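Local coordinates for metallo-beta-lactamase domain-containing protein (Thermotoga maritima, PDB 3H3E), which is not functionally characterised but binds zinc in a metallo-beta-lactamase fold and is probably a metal-dependent hydrolase, with transferase activity also possible, at residues G26-H31 with L51-K56; N137-V142 with L189-E194; E198-V203 with L227-V232. The protein carries 2 engineered substitutions. One frame throughout, in Å; residues are numbered along the deposited sequence.

Contact 1 of 3, residues G26-H31 with L51-K56; sequences GFESEH and LKNARK
A surface contact, polar at its centre and greasy on one flank, fastens the loop between strands 13-19 and 34-37 to helix 49-56. It illustrates how a single asparagine can hold an irregular stretch of chain. E28 is extended, so its N-H and C=O look the same way, and the carboxamide of N53 takes both. OD1 of N53 accepts from E28 N at 2.9 Å, the donor lying in the carbonyl plane on a lone pair. ND2 of N53 gives its hydrogen to E28 O at 3.1 Å; that bond is nearly straight (171°), yet it meets the oxygen from above its carbonyl plane. The paired bonds, one donated and one accepted, mimic the way a neighbouring strand would pair with this backbone, and they fix the rotation of the carboxamide. ND2 is also bonded to L18 O, so the same amide group reaches strand 13-19 near its end, a member of one of the large mixed sheets of the metallo-beta-lactamase fold, in which helix 49-56 follows the hairpin of strands 34-37 and 40-42. Beside the clasp lies the F27 ring, presenting its edge to N53: CD1 is 3.6 Å from OD1, and the ring and amide planes are 65° apart. Farther along the helix, K56 leads CG off anti to its backbone N, and this methylene comes within 3.6 Å of F27 CE1. L57 packs on the same phenylalanine. On the other flank the extended side chain of E28 brings OE1 to 3.3 Å from CE of K52. The charged atoms E28 OE1 and K52 NZ stay 4.5 Å apart, beyond a salt bridge, and the ammonium is instead in a salt bridge with D48, just ahead of the helix.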
loop_
_atom_site.group_PDB
_atom_site.type_symbol
_atom_site.label_atom_id
_atom_site.label_comp_id
_atom_site.label_asym_id
_atom_site.label_seq_id
_atom_site.Cartn_x
_atom_site.Cartn_y
_atom_site.Cartn_z
ATOM N N GLY A 26 10.382 19.903 6.836
ATOM C CA GLY A 26 11.532 19.154 7.305
ATOM C C GLY A 26 11.680 17.837 6.575
ATOM O O GLY A 26 12.790 17.339 6.385
ATOM N N PHE A 27 10.546 17.278 6.158
ATOM C CA PHE A 27 10.512 15.973 5.518
ATOM C C PHE A 27 10.434 16.103 4.009
ATOM O O PHE A 27 9.777 16.997 3.486
ATOM C CB PHE A 27 9.340 15.146 6.058
ATOM C CG PHE A 27 9.478 14.791 7.511
ATOM C CD1 PHE A 27 10.140 13.640 7.895
ATOM C CD2 PHE A 27 8.967 15.618 8.489
ATOM C CE1 PHE A 27 10.279 13.320 9.228
ATOM C CE2 PHE A 27 9.099 15.302 9.823
ATOM C CZ PHE A 27 9.757 14.155 10.193
ATOM N N GLU A 28 11.123 15.207 3.316
ATOM C CA GLU A 28 11.139 15.233 1.866
ATOM C C GLU A 28 9.974 14.441 1.319
ATOM O O GLU A 28 9.399 13.599 2.007
ATOM C CB GLU A 28 12.454 14.682 1.337
ATOM C CG GLU A 28 13.656 15.510 1.742
ATOM C CD GLU A 28 14.923 15.063 1.048
ATOM O OE1 GLU A 28 14.846 14.122 0.221
ATOM O OE2 GLU A 28 15.993 15.654 1.326
ATOM N N SER A 29 9.611 14.727 0.079
ATOM C CA SER A 29 8.478 14.064 -0.538
ATOM C C SER A 29 8.785 13.712 -1.984
ATOM O O SER A 29 9.499 14.431 -2.677
ATOM C CB SER A 29 7.237 14.956 -0.477
ATOM O OG SER A 29 7.373 16.079 -1.327
ATOM N N GLU A 30 8.249 12.589 -2.432
ATOM C CA GLU A 30 8.272 12.268 -3.838
ATOM C C GLU A 30 6.996 11.535 -4.193
ATOM O O GLU A 30 6.190 11.209 -3.325
ATOM C CB GLU A 30 9.502 11.433 -4.190
ATOM C CG GLU A 30 9.572 10.083 -3.519
ATOM C CD GLU A 30 10.895 9.384 -3.769
ATOM O OE1 GLU A 30 11.794 10.026 -4.342
ATOM O OE2 GLU A 30 11.045 8.200 -3.389
ATOM N N HIS A 31 6.804 11.300 -5.481
ATOM C CA HIS A 31 5.758 10.404 -5.920
ATOM C C HIS A 31 6.161 8.973 -5.590
ATOM O O HIS A 31 6.911 8.336 -6.336
ATOM C CB HIS A 31 5.551 10.545 -7.418
ATOM C CG HIS A 31 4.422 9.726 -7.951
ATOM N ND1 HIS A 31 3.136 9.830 -7.467
ATOM C CD2 HIS A 31 4.381 8.809 -8.943
ATOM C CE1 HIS A 31 2.353 9.003 -8.133
ATOM N NE2 HIS A 31 3.083 8.372 -9.034
ATOM N N LEU A 51 14.486 6.754 3.434
ATOM C CA LEU A 51 15.638 6.625 4.334
ATOM C C LEU A 51 16.007 7.941 4.968
ATOM O O LEU A 51 16.397 8.002 6.135
ATOM C CB LEU A 51 16.862 6.148 3.571
ATOM C CG LEU A 51 17.022 4.652 3.357
ATOM C CD1 LEU A 51 18.201 4.384 2.414
ATOM C CD2 LEU A 51 17.219 3.982 4.690
ATOM N N LYS A 52 15.929 8.996 4.169
ATOM C CA LYS A 52 16.326 10.310 4.624
ATOM C C LYS A 52 15.333 10.791 5.667
ATOM O O LYS A 52 15.722 11.355 6.692
ATOM C CB LYS A 52 16.422 11.265 3.450
ATOM C CG LYS A 52 17.504 10.884 2.465
ATOM C CD LYS A 52 18.006 12.103 1.704
ATOM C CE LYS A 52 17.502 12.164 0.266
ATOM N NZ LYS A 52 18.597 11.866 -0.709
ATOM N N ASN A 53 14.052 10.534 5.423
ATOM C CA ASN A 53 13.018 10.827 6.414
ATOM C C ASN A 53 13.194 10.003 7.676
ATOM O O ASN A 53 13.053 10.517 8.779
ATOM C CB ASN A 53 11.613 10.644 5.832
ATOM C CG ASN A 53 11.267 11.722 4.819
ATOM O OD1 ASN A 53 11.826 12.824 4.852
ATOM N ND2 ASN A 53 10.356 11.409 3.906
ATOM N N ALA A 54 13.523 8.728 7.511
ATOM C CA ALA A 54 13.804 7.858 8.646
ATOM C C ALA A 54 14.979 8.369 9.481
ATOM O O ALA A 54 14.900 8.407 10.711
ATOM C CB ALA A 54 14.042 6.439 8.181
ATOM N N ARG A 55 16.065 8.771 8.821
ATOM C CA ARG A 55 17.199 9.359 9.534
ATOM C C ARG A 55 16.790 10.636 10.245
ATOM O O ARG A 55 17.226 10.893 11.360
ATOM C CB ARG A 55 18.369 9.623 8.596
ATOM C CG ARG A 55 19.165 8.365 8.255
ATOM C CD ARG A 55 20.546 8.697 7.670
ATOM N NE ARG A 55 20.461 9.086 6.264
ATOM C CZ ARG A 55 20.455 8.229 5.246
ATOM N NH1 ARG A 55 20.538 6.922 5.466
ATOM N NH2 ARG A 55 20.360 8.679 4.004
ATOM N N LYS A 56 15.940 11.431 9.607
ATOM C CA LYS A 56 15.415 12.639 10.233
ATOM C C LYS A 56 14.718 12.297 11.552
ATOM O O LYS A 56 14.759 13.076 12.500
ATOM C CB LYS A 56 14.475 13.385 9.269
ATOM C CG LYS A 56 13.645 14.508 9.893
ATOM C CD LYS A 56 14.484 15.754 10.137
ATOM C CE LYS A 56 13.902 16.640 11.236
ATOM N NZ LYS A 56 14.970 17.490 11.857
#

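Contact 2 of 3, residues N137-V142 with L189-E194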
loop_
_atom_site.group_PDB
_atom_site.type_symbol
_atom_site.label_atom_id
_atom_site.label_comp_id
_atom_site.label_asym_id
_atom_site.label_seq_id
_atom_site.Cartn_x
_atom_site.Cartn_y
_atom_site.Cartn_z
ATOM N N ASN A 137 -10.288 -9.905 -4.712
ATOM C CA ASN A 137 -11.293 -10.329 -5.659
ATOM C C ASN A 137 -11.902 -9.100 -6.318
ATOM O O ASN A 137 -12.425 -8.221 -5.640
ATOM C CB ASN A 137 -12.363 -11.133 -4.911
ATOM C CG ASN A 137 -13.501 -11.600 -5.809
ATOM O OD1 ASN A 137 -13.656 -11.149 -6.942
ATOM N ND2 ASN A 137 -14.319 -12.497 -5.285
ATOM N N LEU A 138 -11.844 -9.044 -7.643
ATOM C CA LEU A 138 -12.323 -7.870 -8.375
ATOM C C LEU A 138 -13.846 -7.703 -8.431
ATOM O O LEU A 138 -14.336 -6.647 -8.827
ATOM C CB LEU A 138 -11.756 -7.875 -9.786
ATOM C CG LEU A 138 -10.280 -7.508 -9.867
ATOM C CD1 LEU A 138 -9.696 -8.020 -11.149
ATOM C CD2 LEU A 138 -10.083 -6.008 -9.733
ATOM N N ARG A 139 -14.582 -8.739 -8.038
ATOM C CA ARG A 139 -16.046 -8.731 -8.108
ATOM C C ARG A 139 -16.631 -8.050 -9.348
ATOM O O ARG A 139 -17.556 -7.240 -9.238
ATOM C CB ARG A 139 -16.633 -8.117 -6.845
ATOM C CG ARG A 139 -16.388 -8.965 -5.624
ATOM C CD ARG A 139 -16.554 -8.194 -4.343
ATOM N NE ARG A 139 -16.136 -9.003 -3.208
ATOM C CZ ARG A 139 -14.957 -8.898 -2.615
ATOM N NH1 ARG A 139 -14.076 -7.998 -3.039
ATOM N NH2 ARG A 139 -14.665 -9.690 -1.596
ATOM N N GLY A 140 -16.096 -8.383 -10.521
ATOM C CA GLY A 140 -16.597 -7.830 -11.767
ATOM C C GLY A 140 -15.971 -6.512 -12.197
ATOM O O GLY A 140 -16.169 -6.086 -13.329
ATOM N N LYS A 141 -15.229 -5.861 -11.299
ATOM C CA LYS A 141 -14.492 -4.637 -11.633
ATOM C C LYS A 141 -13.124 -4.969 -12.202
ATOM O O LYS A 141 -12.621 -6.069 -12.016
ATOM C CB LYS A 141 -14.340 -3.726 -10.413
ATOM C CG LYS A 141 -15.661 -3.106 -9.939
ATOM C CD LYS A 141 -15.484 -2.333 -8.637
ATOM C CE LYS A 141 -14.416 -1.243 -8.769
ATOM N NZ LYS A 141 -13.865 -0.783 -7.450
ATOM N N VAL A 142 -12.532 -4.023 -12.917
ATOM C CA VAL A 142 -11.193 -4.192 -13.464
ATOM C C VAL A 142 -10.413 -2.907 -13.221
ATOM O O VAL A 142 -10.995 -1.821 -13.225
ATOM C CB VAL A 142 -11.225 -4.495 -14.964
ATOM C CG1 VAL A 142 -12.105 -5.692 -15.238
ATOM C CG2 VAL A 142 -11.711 -3.286 -15.746
ATOM N N LEU A 189 -11.190 -4.359 1.057
ATOM C CA LEU A 189 -11.793 -4.369 2.393
ATOM C C LEU A 189 -12.775 -5.512 2.565
ATOM O O LEU A 189 -12.828 -6.138 3.610
ATOM C CB LEU A 189 -12.481 -3.039 2.683
ATOM C CG LEU A 189 -11.554 -1.825 2.842
ATOM C CD1 LEU A 189 -12.357 -0.615 3.228
ATOM C CD2 LEU A 189 -10.514 -2.107 3.887
ATOM N N LEU A 190 -13.552 -5.777 1.525
ATOM C CA LEU A 190 -14.484 -6.887 1.516
ATOM C C LEU A 190 -13.737 -8.206 1.623
ATOM O O LEU A 190 -14.175 -9.117 2.317
ATOM C CB LEU A 190 -15.324 -6.858 0.242
ATOM C CG LEU A 190 -16.211 -5.632 0.003
ATOM C CD1 LEU A 190 -16.628 -5.521 -1.463
ATOM C CD2 LEU A 190 -17.429 -5.705 0.897
ATOM N N ASP A 191 -12.609 -8.325 0.936
ATOM C CA ASP A 191 -11.817 -9.541 1.069
ATOM C C ASP A 191 -11.395 -9.724 2.522
ATOM O O ASP A 191 -11.448 -10.823 3.059
ATOM C CB ASP A 191 -10.605 -9.529 0.139
ATOM C CG ASP A 191 -10.904 -10.148 -1.225
ATOM O OD1 ASP A 191 -12.084 -10.156 -1.637
ATOM O OD2 ASP A 191 -9.958 -10.630 -1.892
ATOM N N ILE A 192 -10.989 -8.629 3.157
ATOM C CA ILE A 192 -10.602 -8.638 4.563
ATOM C C ILE A 192 -11.787 -9.007 5.459
ATOM O O ILE A 192 -11.698 -9.893 6.291
ATOM C CB ILE A 192 -10.032 -7.277 4.943
ATOM C CG1 ILE A 192 -8.727 -7.051 4.183
ATOM C CG2 ILE A 192 -9.811 -7.186 6.414
ATOM C CD1 ILE A 192 -8.158 -5.698 4.368
ATOM N N ALA A 193 -12.903 -8.327 5.246
ATOM C CA ALA A 193 -14.176 -8.621 5.896
ATOM C C ALA A 193 -14.630 -10.097 5.863
ATOM O O ALA A 193 -15.292 -10.575 6.798
ATOM C CB ALA A 193 -15.242 -7.753 5.281
ATOM N N GLU A 194 -14.305 -10.805 4.784
ATOM C CA GLU A 194 -14.694 -12.211 4.644
ATOM C C GLU A 194 -13.734 -13.152 5.371
ATOM O O GLU A 194 -14.036 -14.332 5.534
ATOM C CB GLU A 194 -14.764 -12.631 3.172
ATOM C CG GLU A 194 -15.533 -11.696 2.256
ATOM C CD GLU A 194 -15.558 -12.183 0.811
ATOM O OE1 GLU A 194 -14.636 -12.933 0.418
ATOM O OE2 GLU A 194 -16.496 -11.817 0.068
HETATM O O HOH W 1 -13.565 -13.073 -2.408
#
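An Asx turn runs into a type I' beta turn in loop 137-142, and a salt-bridge network docks the pair on helix 185-193. N137, its CG anti to the backbone N, turns OD1 back to accept from R139 N at 2.8 Å. The beta turn spans L138 to K141, with G140 at backbone angles that call for glycine. R139 itself takes left-handed angles there and sends an extended chain across to the helix. R139 NH2 donates to D191 OD1 at 2.6 Å in a bent bond (132°), meeting the oxygen nearly along its C-O axis, with the guanidinium and carboxylate planes 75° apart. R139 NH2 also makes a longer, weak bond to OE2 of E194 at 3.3 Å, the two side chains meeting tip to tip. D191 thus works with both oxygens, because its OD2 accepts from N137 N at 2.9 Å, met from above the carboxylate plane. Through I192 the helix packs on strands 173-178 and 200-204 of a mixed sheet of the metallo-beta-lactamase fold. The guanidinium is also sandwiched: L190 CB sits 3.3 Å above one face, near the rim, and N137 CB lies over the opposite face. R139 NH1 is bonded to N187 OD1, and K141 NZ forms a salt bridge with D186, so partners from successive turns of the helix engage the loop. A water links three polar side chains, accepting from N137 ND2 at 3.0 Å while donating to E194 OE1 and, weakly, to D191 OD1.

Contact 3 of 3, residues E198-V203 with L227-V232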
loop_
_atom_site.group_PDB
_atom_site.type_symbol
_atom_site.label_atom_id
_atom_site.label_comp_id
_atom_site.label_asym_id
_atom_site.label_seq_id
_atom_site.Cartn_x
_atom_site.Cartn_y
_atom_site.Cartn_z
ATOM N N GLU A 198 -12.952 -9.763 12.834
ATOM C CA GLU A 198 -12.683 -8.513 13.544
ATOM C C GLU A 198 -13.169 -7.315 12.754
ATOM O O GLU A 198 -13.271 -7.363 11.539
ATOM C CB GLU A 198 -11.180 -8.336 13.825
ATOM C CG GLU A 198 -10.660 -8.918 15.129
ATOM C CD GLU A 198 -10.100 -10.323 14.969
ATOM O OE1 GLU A 198 -9.858 -10.754 13.816
ATOM O OE2 GLU A 198 -9.904 -11.000 16.006
ATOM N N ARG A 199 -13.453 -6.224 13.447
ATOM C CA ARG A 199 -13.920 -5.019 12.786
ATOM C C ARG A 199 -12.733 -4.265 12.190
ATOM O O ARG A 199 -11.616 -4.344 12.698
ATOM C CB ARG A 199 -14.682 -4.132 13.773
ATOM C CG ARG A 199 -15.099 -2.798 13.177
ATOM C CD ARG A 199 -15.748 -1.896 14.201
ATOM N NE ARG A 199 -17.193 -2.081 14.234
ATOM C CZ ARG A 199 -18.071 -1.162 13.843
ATOM N NH1 ARG A 199 -17.654 0.019 13.400
ATOM N NH2 ARG A 199 -19.370 -1.419 13.910
ATOM N N ILE A 200 -12.971 -3.535 11.105
ATOM C CA ILE A 200 -11.927 -2.714 10.516
ATOM C C ILE A 200 -11.918 -1.331 11.184
ATOM O O ILE A 200 -12.881 -0.578 11.090
ATOM C CB ILE A 200 -12.105 -2.601 8.989
ATOM C CG1 ILE A 200 -11.975 -3.976 8.340
ATOM C CG2 ILE A 200 -11.071 -1.671 8.390
ATOM C CD1 ILE A 200 -12.327 -3.999 6.872
ATOM N N LYS A 201 -10.830 -1.021 11.879
ATOM C CA LYS A 201 -10.724 0.215 12.642
ATOM C C LYS A 201 -10.224 1.365 11.774
ATOM O O LYS A 201 -10.883 2.400 11.682
ATOM C CB LYS A 201 -9.787 0.019 13.845
ATOM C CG LYS A 201 -9.407 1.303 14.586
ATOM C CD LYS A 201 -8.435 1.010 15.736
ATOM C CE LYS A 201 -8.162 2.226 16.626
ATOM N NZ LYS A 201 -7.269 3.226 15.970
HETATM N N MSE A 202 -9.064 1.171 11.140
HETATM C CA MSE A 202 -8.374 2.226 10.396
HETATM C C MSE A 202 -7.816 1.714 9.065
HETATM O O MSE A 202 -7.306 0.598 8.979
HETATM C CB MSE A 202 -7.231 2.788 11.247
HETATM C CG MSE A 202 -6.430 3.906 10.604
HETATM SE SE MSE A 202 -5.094 4.550 11.640
HETATM C CE MSE A 202 -5.989 5.293 12.983
ATOM N N VAL A 203 -7.904 2.538 8.029
ATOM C CA VAL A 203 -7.310 2.195 6.740
ATOM C C VAL A 203 -6.371 3.291 6.270
ATOM O O VAL A 203 -6.778 4.430 6.151
ATOM C CB VAL A 203 -8.375 2.005 5.665
ATOM C CG1 VAL A 203 -7.747 1.508 4.387
ATOM C CG2 VAL A 203 -9.438 1.045 6.151
ATOM N N LEU A 227 -18.981 -1.009 6.209
ATOM C CA LEU A 227 -18.122 -1.938 6.948
ATOM C C LEU A 227 -17.735 -1.389 8.310
ATOM O O LEU A 227 -17.016 -2.037 9.058
ATOM C CB LEU A 227 -16.876 -2.315 6.146
ATOM C CG LEU A 227 -17.048 -3.089 4.819
ATOM C CD1 LEU A 227 -15.720 -3.229 4.106
ATOM C CD2 LEU A 227 -17.659 -4.469 5.006
ATOM N N GLY A 228 -18.223 -0.193 8.628
ATOM C CA GLY A 228 -17.967 0.423 9.917
ATOM C C GLY A 228 -16.532 0.870 10.150
ATOM O O GLY A 228 -16.056 0.881 11.286
ATOM N N VAL A 229 -15.828 1.236 9.083
ATOM C CA VAL A 229 -14.477 1.752 9.241
ATOM C C VAL A 229 -14.531 3.090 9.978
ATOM O O VAL A 229 -15.357 3.948 9.663
ATOM C CB VAL A 229 -13.761 1.910 7.889
ATOM C CG1 VAL A 229 -12.359 2.422 8.100
ATOM C CG2 VAL A 229 -13.728 0.590 7.165
ATOM N N GLU A 230 -13.651 3.263 10.958
ATOM C CA GLU A 230 -13.708 4.428 11.830
ATOM C C GLU A 230 -12.828 5.584 11.352
ATOM O O GLU A 230 -13.274 6.728 11.343
ATOM C CB GLU A 230 -13.375 4.035 13.277
ATOM C CG GLU A 230 -13.523 5.164 14.285
ATOM C CD GLU A 230 -14.874 5.866 14.182
ATOM O OE1 GLU A 230 -15.907 5.160 14.119
ATOM O OE2 GLU A 230 -14.901 7.118 14.169
ATOM N N THR A 231 -11.593 5.285 10.947
ATOM C CA THR A 231 -10.634 6.318 10.541
ATOM C C THR A 231 -10.002 5.959 9.213
ATOM O O THR A 231 -9.642 4.807 8.999
ATOM C CB THR A 231 -9.477 6.437 11.539
ATOM O OG1 THR A 231 -9.988 6.526 12.869
ATOM C CG2 THR A 231 -8.614 7.661 11.246
ATOM N N VAL A 232 -9.854 6.950 8.335
ATOM C CA VAL A 232 -9.186 6.756 7.048
ATOM C C VAL A 232 -8.085 7.792 6.813
ATOM O O VAL A 232 -8.268 8.979 7.054
ATOM C CB VAL A 232 -10.182 6.744 5.858
ATOM C CG1 VAL A 232 -9.454 6.477 4.551
ATOM C CG2 VAL A 232 -11.229 5.672 6.069
HETATM O O HOH W 2 -15.469 -4.264 9.458
#
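Two neighbouring parallel strands, 200-204 and 231-235, come together here as the ends of a beta-alpha-beta unit whose helix is 214-226. The backbone forms the first shell. T231 bonds to both neighbours of M202, as in a regular parallel pair: T231 N approaches K201 O in the carbonyl plane at 3.1 Å, and T231 O accepts from V203 N at 3.0 Å. K201 O is gripped twice, since E230 N is a second donor to it, at 3.0 Å and from above the carbonyl plane. CA-H...O contacts fill in between these bonds, the straightest running from V229 CA to I200 O (173° at the hydrogen).

Side chains then fall on two faces of the sheet. On one, selenomethionine M202 and T231 lie side by side and point the same way; the selenoether chain bends at its last torsion, setting M202 CE 3.9 Å from T231 CG2. The other face carries V203 and V232, and V229, just ahead of the second strand, bridges toward it with its two methyls: CG1 meets V203 CG2 at 3.8 Å, and CG2 meets I200 CG2 at 3.7 Å. V203, V229 and V232 all pack on F224 of helix 214-226; L189 of helix 185-193 lies against I200 and V203, and I192 against I200.

The second strand is entered from the end of the connecting helix. G228 leaves it in a Schellman motif, at a positive phi of 69° that favours glycine, and the chain turns directly into V229. Just before that glycine, L227 O receives a hydrogen from a water at 2.7 Å, and the same water accepts from I200 N.

Read from the N terminus, the three contacts follow in series; none nests within or crosses another. Contact 1 closes a loop that includes the hairpin 34-37 and 40-42, tying helix 49-56 to the chain leaving strand 13-19. The zinc ligands H69 and H71 come next. Contact 2 closes a longer loop that holds strands 147-150 to 173-178 and the third ligand, H182. Contact 3 then closes the beta-alpha-beta crossover around helix 214-226. Contacts 1 and 2 lie on opposite sides of the chain's centre, their own centres about 33 Å apart. Contacts 2 and 3 touch, L189 packing on L227, I200 and V203, so helix 185-193 contacts both the surface loop and strand 200-204.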